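Local coordinates for putative TOXIN related protein (Parabacteroides distasonis ATCC 8503, PDB 3K0Y), which is of unknown function but belongs to the NigD-like family, joining an N-terminal OB domain to a C-terminal beta sandwich, and is named as putatively toxin-related, at residues G102-S107 with H154-D159; E125-G130 with D159-I164. One frame throughout, in Å; residues are numbered along the deposited sequence.

How the contacts relate
Four pieces of the C-terminal beta sandwich meet at one end of the domain. Going along the chain from the N terminus, 102-107 leaves helix 97-101, then comes 125-130 at the end of strand 119-128, then 154-159 at the end of strand 149-155, and finally 159-164 leading into strand 163-172. Contact 1 closes the loop from 102-107 to 154-159; contact 2 closes the one from 125-130 to 159-164. The segments alternate, so the two closures cross, and D159 belongs to both. They also touch directly, P105 O lying 3.0 Å from T126 OG1. Contact 1 fixes the post-helix loop to strand 149-155 of the four-stranded sheet; contact 2 pairs strands 119-128 and 163-172 in the other.

Contact 1 (G102-S107 with H154-D159); sequences GTDPVS and HNAYDD
The carboxylate of D104 accepts a hydrogen bond from the backbone of A156, OD2 to N at 2.7 Å with an N-H...O angle of 158°. The amide comes in on the anti side of OD2, somewhat out of the carboxylate plane. D104 CG stands anti to its own carbonyl carbon, beside the backbone N (chi1 -72°), which brings D104 CG to 3.6 Å from A156 N. The same OD2 takes a second bond from water 1, which also donates to Y157 O. H154 meets both ends of the D104 backbone. H154 O accepts from D104 N at 3.1 Å, and H154 ND1 donates to D104 O at 2.8 Å. D104 O lies in the imidazole plane, whereas ND1 sits well above the carbonyl plane of D104, 52° out of it. The other ring nitrogen, NE2, bonds H134 ND1. This is how the loop after helix 97-101 is fixed to the end of strand 149-155. Where the strand ends, the chain turns away through an Asx turn, N155 OD1 accepting from Y157 N at 3.0 Å, which overlaps a type II' turn from A156 to D159. N155 OD1 also lies over one face of the Y157 ring, toward the rim. V106 CG1 touches the imidazole of H154 obliquely, V106 CG1 being 3.4 Å from H154 ND1. G102, with positive phi just past the helix, lets its CA press against the N155 amide, 3.5 Å from ND2, while ND2 bonds I100 O; a CB on G102 would run into N155 CA and H154 O.

Contact 2 (E125-G130 with D159-I164); sequences ETLWGG and DPQYTI
L127 lies across the side chain of Q161, CB to CB 3.8 Å, and its CD2 branch reaches I164 CG1 at 4.0 Å. L127 and I164 share one face of the sheet as an antiparallel non-hydrogen-bonded pair; W128 and T163, the hydrogen-bonded pair next to it, point to the other. W128 N donates to T163 O at 2.8 Å in a nearly straight bond, and T163 N returns one to W128 O. That carbonyl also accepts from Y162 N, at 2.9 Å, but this donor sits 44° out of the carbonyl plane and its bond is more bent. With Y162 and T163 both facing W128, the start of strand 163-172 carries a classic beta bulge where it pairs with strand 119-128. Beyond the bulge, D159 OD2 accepts from G129 N at 2.8 Å, met from above the carboxylate plane. D159 CG is anti to the backbone N (chi1 -156°), which puts D159 CG 3.4 Å from G129 N. OD2 is held by H134 NE2 as well, and OD1 by the amides of K131 and T132, so the carboxylate gathers the turn after strand 119-128 around itself. At G129 the two segments run too close for a side chain: a CB would collide with P160 O. Y162 reaches past this point, its CD2 3.3 Å from G129 O, and P160 CB sits over one face of its ring, toward the rim. The W128 indole has T126 CG2 over one face, toward the rim, stacks with the H134 ring and bonds G165 O through NE1, while its CD1 edge approaches T163 O.

Contact 1 (G102-S107 with H154-D159)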
loop_
_atom_site.group_PDB
_atom_site.type_symbol
_atom_site.label_atom_id
_atom_site.label_comp_id
_atom_site.label_asym_id
_atom_site.label_seq_id
_atom_site.Cartn_x
_atom_site.Cartn_y
_atom_site.Cartn_z
ATOM N N GLY A 102 10.446 10.623 -10.029
ATOM C CA GLY A 102 9.451 11.447 -10.730
ATOM C C GLY A 102 8.881 12.563 -9.872
ATOM O O GLY A 102 8.996 12.548 -8.667
ATOM N N THR A 103 8.283 13.553 -10.512
ATOM C CA THR A 103 7.709 14.695 -9.826
ATOM C C THR A 103 6.321 14.978 -10.399
ATOM O O THR A 103 5.761 16.088 -10.235
ATOM C CB THR A 103 8.604 15.932 -9.984
ATOM O OG1 THR A 103 8.925 16.076 -11.356
ATOM C CG2 THR A 103 9.889 15.768 -9.201
ATOM N N ASP A 104 5.757 13.962 -11.037
ATOM C CA ASP A 104 4.509 14.118 -11.736
ATOM C C ASP A 104 3.372 14.116 -10.705
ATOM O O ASP A 104 3.189 13.141 -9.990
ATOM C CB ASP A 104 4.344 12.998 -12.746
ATOM C CG ASP A 104 5.271 13.167 -13.936
ATOM O OD1 ASP A 104 5.274 14.263 -14.525
ATOM O OD2 ASP A 104 5.982 12.205 -14.278
ATOM N N PRO A 105 2.598 15.201 -10.653
ATOM C CA PRO A 105 1.617 15.297 -9.596
ATOM C C PRO A 105 0.533 14.221 -9.601
ATOM O O PRO A 105 0.228 13.604 -10.615
ATOM C CB PRO A 105 1.042 16.722 -9.772
ATOM C CG PRO A 105 1.244 17.020 -11.220
ATOM C CD PRO A 105 2.580 16.387 -11.528
ATOM N N VAL A 106 0.002 13.974 -8.420
ATOM C CA VAL A 106 -1.150 13.110 -8.217
ATOM C C VAL A 106 -2.165 13.816 -7.314
ATOM O O VAL A 106 -1.878 14.856 -6.682
ATOM C CB VAL A 106 -0.738 11.790 -7.542
ATOM C CG1 VAL A 106 0.393 11.020 -8.378
ATOM C CG2 VAL A 106 -0.303 12.044 -6.104
ATOM N N SER A 107 -3.320 13.180 -7.204
ATOM C CA SER A 107 -4.397 13.592 -6.319
ATOM C C SER A 107 -4.651 12.493 -5.250
ATOM O O SER A 107 -4.912 11.342 -5.605
ATOM C CB SER A 107 -5.621 13.721 -7.209
ATOM O OG SER A 107 -6.698 14.214 -6.502
ATOM N N HIS A 154 5.709 9.538 -7.971
ATOM C CA HIS A 154 5.034 9.138 -9.194
ATOM C C HIS A 154 5.794 9.694 -10.377
ATOM O O HIS A 154 6.027 10.928 -10.455
ATOM C CB HIS A 154 3.591 9.619 -9.159
ATOM C CG HIS A 154 2.848 9.538 -10.464
ATOM N ND1 HIS A 154 2.358 10.658 -11.088
ATOM C CD2 HIS A 154 2.422 8.485 -11.202
ATOM C CE1 HIS A 154 1.710 10.308 -12.187
ATOM N NE2 HIS A 154 1.743 8.991 -12.288
ATOM N N ASN A 155 6.224 8.783 -11.256
ATOM C CA ASN A 155 6.819 9.168 -12.548
ATOM C C ASN A 155 5.943 8.688 -13.691
ATOM O O ASN A 155 5.805 7.496 -13.886
ATOM C CB ASN A 155 8.190 8.524 -12.714
ATOM C CG ASN A 155 9.110 9.312 -13.626
ATOM O OD1 ASN A 155 8.679 9.961 -14.556
ATOM N ND2 ASN A 155 10.391 9.259 -13.334
ATOM N N ALA A 156 5.385 9.626 -14.444
ATOM C CA ALA A 156 4.586 9.371 -15.662
ATOM C C ALA A 156 5.423 9.307 -16.960
ATOM O O ALA A 156 4.877 8.997 -18.043
ATOM C CB ALA A 156 3.527 10.481 -15.813
ATOM N N TYR A 157 6.711 9.648 -16.855
ATOM C CA TYR A 157 7.646 9.715 -18.012
ATOM C C TYR A 157 7.025 10.549 -19.142
ATOM O O TYR A 157 6.627 11.678 -18.922
ATOM C CB TYR A 157 8.086 8.296 -18.479
ATOM C CG TYR A 157 8.744 7.475 -17.380
ATOM C CD1 TYR A 157 10.059 7.734 -16.971
ATOM C CD2 TYR A 157 8.023 6.482 -16.713
ATOM C CE1 TYR A 157 10.652 6.978 -15.946
ATOM C CE2 TYR A 157 8.586 5.737 -15.655
ATOM C CZ TYR A 157 9.885 5.987 -15.284
ATOM O OH TYR A 157 10.396 5.248 -14.265
ATOM N N ASP A 158 6.920 9.994 -20.335
ATOM C CA ASP A 158 6.355 10.728 -21.482
ATOM C C ASP A 158 4.898 10.372 -21.774
ATOM O O ASP A 158 4.422 10.646 -22.851
ATOM C CB ASP A 158 7.206 10.478 -22.750
ATOM C CG ASP A 158 7.303 9.004 -23.125
ATOM O OD1 ASP A 158 6.896 8.107 -22.352
ATOM O OD2 ASP A 158 7.815 8.720 -24.212
ATOM N N ASP A 159 4.201 9.741 -20.828
ATOM C CA ASP A 159 2.802 9.381 -21.023
ATOM C C ASP A 159 1.933 10.609 -21.278
ATOM O O ASP A 159 1.863 11.493 -20.456
ATOM C CB ASP A 159 2.241 8.640 -19.815
ATOM C CG ASP A 159 1.060 7.782 -20.159
ATOM O OD1 ASP A 159 0.976 7.259 -21.317
ATOM O OD2 ASP A 159 0.222 7.591 -19.259
HETATM O O HOH W 1 7.430 12.814 -16.665
#

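Contact 2 (E125-G130 with D159-I164)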
loop_
_atom_site.group_PDB
_atom_site.type_symbol
_atom_site.label_atom_id
_atom_site.label_comp_id
_atom_site.label_asym_id
_atom_site.label_seq_id
_atom_site.Cartn_x
_atom_site.Cartn_y
_atom_site.Cartn_z
ATOM N N GLU A 125 -5.256 9.423 -7.793
ATOM C CA GLU A 125 -5.638 9.678 -9.162
ATOM C C GLU A 125 -4.596 10.506 -9.840
ATOM O O GLU A 125 -3.864 11.233 -9.212
ATOM C CB GLU A 125 -6.960 10.448 -9.241
ATOM C CG GLU A 125 -8.187 9.700 -8.768
ATOM C CD GLU A 125 -9.423 10.614 -8.718
ATOM O OE1 GLU A 125 -9.499 11.548 -7.851
ATOM O OE2 GLU A 125 -10.296 10.392 -9.562
ATOM N N THR A 126 -4.547 10.399 -11.151
ATOM C CA THR A 126 -3.593 11.183 -11.924
ATOM C C THR A 126 -4.070 11.157 -13.360
ATOM O O THR A 126 -5.168 10.679 -13.620
ATOM C CB THR A 126 -2.147 10.646 -11.709
ATOM O OG1 THR A 126 -1.187 11.566 -12.239
ATOM C CG2 THR A 126 -1.951 9.276 -12.294
ATOM N N LEU A 127 -3.259 11.675 -14.277
ATOM C CA LEU A 127 -3.592 11.710 -15.691
ATOM C C LEU A 127 -2.773 10.628 -16.401
ATOM O O LEU A 127 -1.575 10.477 -16.119
ATOM C CB LEU A 127 -3.287 13.106 -16.270
ATOM C CG LEU A 127 -4.145 14.274 -15.735
ATOM C CD1 LEU A 127 -3.495 15.637 -15.969
ATOM C CD2 LEU A 127 -5.536 14.236 -16.421
ATOM N N TRP A 128 -3.443 9.876 -17.282
ATOM C CA TRP A 128 -2.884 8.750 -18.017
ATOM C C TRP A 128 -3.137 8.916 -19.523
ATOM O O TRP A 128 -4.091 9.592 -19.957
ATOM C CB TRP A 128 -3.553 7.426 -17.603
ATOM C CG TRP A 128 -3.666 7.234 -16.171
ATOM C CD1 TRP A 128 -4.590 7.786 -15.360
ATOM C CD2 TRP A 128 -2.813 6.427 -15.330
ATOM N NE1 TRP A 128 -4.381 7.378 -14.059
ATOM C CE2 TRP A 128 -3.305 6.538 -14.018
ATOM C CE3 TRP A 128 -1.707 5.596 -15.572
ATOM C CZ2 TRP A 128 -2.723 5.902 -12.949
ATOM C CZ3 TRP A 128 -1.132 4.945 -14.501
ATOM C CH2 TRP A 128 -1.634 5.112 -13.202
ATOM N N GLY A 129 -2.309 8.252 -20.315
ATOM C CA GLY A 129 -2.409 8.329 -21.776
ATOM C C GLY A 129 -2.378 6.995 -22.474
ATOM O O GLY A 129 -2.629 6.951 -23.645
ATOM N N GLY A 130 -2.060 5.913 -21.761
ATOM C CA GLY A 130 -2.112 4.568 -22.302
ATOM C C GLY A 130 -0.847 4.175 -23.026
ATOM O O GLY A 130 -0.781 3.107 -23.606
ATOM N N ASP A 159 4.201 9.741 -20.828
ATOM C CA ASP A 159 2.802 9.381 -21.023
ATOM C C ASP A 159 1.933 10.609 -21.278
ATOM O O ASP A 159 1.863 11.493 -20.456
ATOM C CB ASP A 159 2.241 8.640 -19.815
ATOM C CG ASP A 159 1.060 7.782 -20.159
ATOM O OD1 ASP A 159 0.976 7.259 -21.317
ATOM O OD2 ASP A 159 0.222 7.591 -19.259
ATOM N N PRO A 160 1.235 10.650 -22.428
ATOM C CA PRO A 160 0.284 11.736 -22.573
ATOM C C PRO A 160 -0.744 11.746 -21.435
ATOM O O PRO A 160 -0.990 10.724 -20.802
ATOM C CB PRO A 160 -0.401 11.456 -23.912
ATOM C CG PRO A 160 0.404 10.439 -24.597
ATOM C CD PRO A 160 1.172 9.699 -23.534
ATOM N N GLN A 161 -1.320 12.916 -21.206
ATOM C CA GLN A 161 -2.316 13.170 -20.181
ATOM C C GLN A 161 -3.698 13.271 -20.828
ATOM O O GLN A 161 -4.224 14.351 -20.971
ATOM C CB GLN A 161 -1.951 14.472 -19.504
ATOM C CG GLN A 161 -0.497 14.514 -19.206
ATOM C CD GLN A 161 -0.106 15.646 -18.323
ATOM O OE1 GLN A 161 -0.681 16.728 -18.378
ATOM N NE2 GLN A 161 0.908 15.422 -17.522
ATOM N N TYR A 162 -4.260 12.139 -21.239
ATOM C CA TYR A 162 -5.526 12.093 -21.984
ATOM C C TYR A 162 -6.748 11.994 -21.057
ATOM O O TYR A 162 -7.767 12.644 -21.307
ATOM C CB TYR A 162 -5.554 10.894 -22.928
ATOM C CG TYR A 162 -4.554 10.881 -24.085
ATOM C CD1 TYR A 162 -4.017 12.065 -24.637
ATOM C CD2 TYR A 162 -4.194 9.665 -24.673
ATOM C CE1 TYR A 162 -3.112 12.014 -25.740
ATOM C CE2 TYR A 162 -3.294 9.605 -25.736
ATOM C CZ TYR A 162 -2.761 10.768 -26.267
ATOM O OH TYR A 162 -1.887 10.641 -27.332
ATOM N N THR A 163 -6.673 11.163 -20.014
ATOM C CA THR A 163 -7.769 11.075 -19.048
ATOM C C THR A 163 -7.320 10.939 -17.613
ATOM O O THR A 163 -6.168 10.608 -17.340
ATOM C CB THR A 163 -8.782 9.924 -19.359
ATOM O OG1 THR A 163 -8.093 8.717 -19.685
ATOM C CG2 THR A 163 -9.711 10.308 -20.491
ATOM N N ILE A 164 -8.247 11.245 -16.708
ATOM C CA ILE A 164 -8.104 10.982 -15.296
ATOM C C ILE A 164 -8.351 9.494 -15.091
ATOM O O ILE A 164 -9.278 8.938 -15.685
ATOM C CB ILE A 164 -9.096 11.812 -14.450
ATOM C CG1 ILE A 164 -9.070 13.287 -14.895
ATOM C CG2 ILE A 164 -8.767 11.715 -12.959
ATOM C CD1 ILE A 164 -9.553 14.310 -13.836
#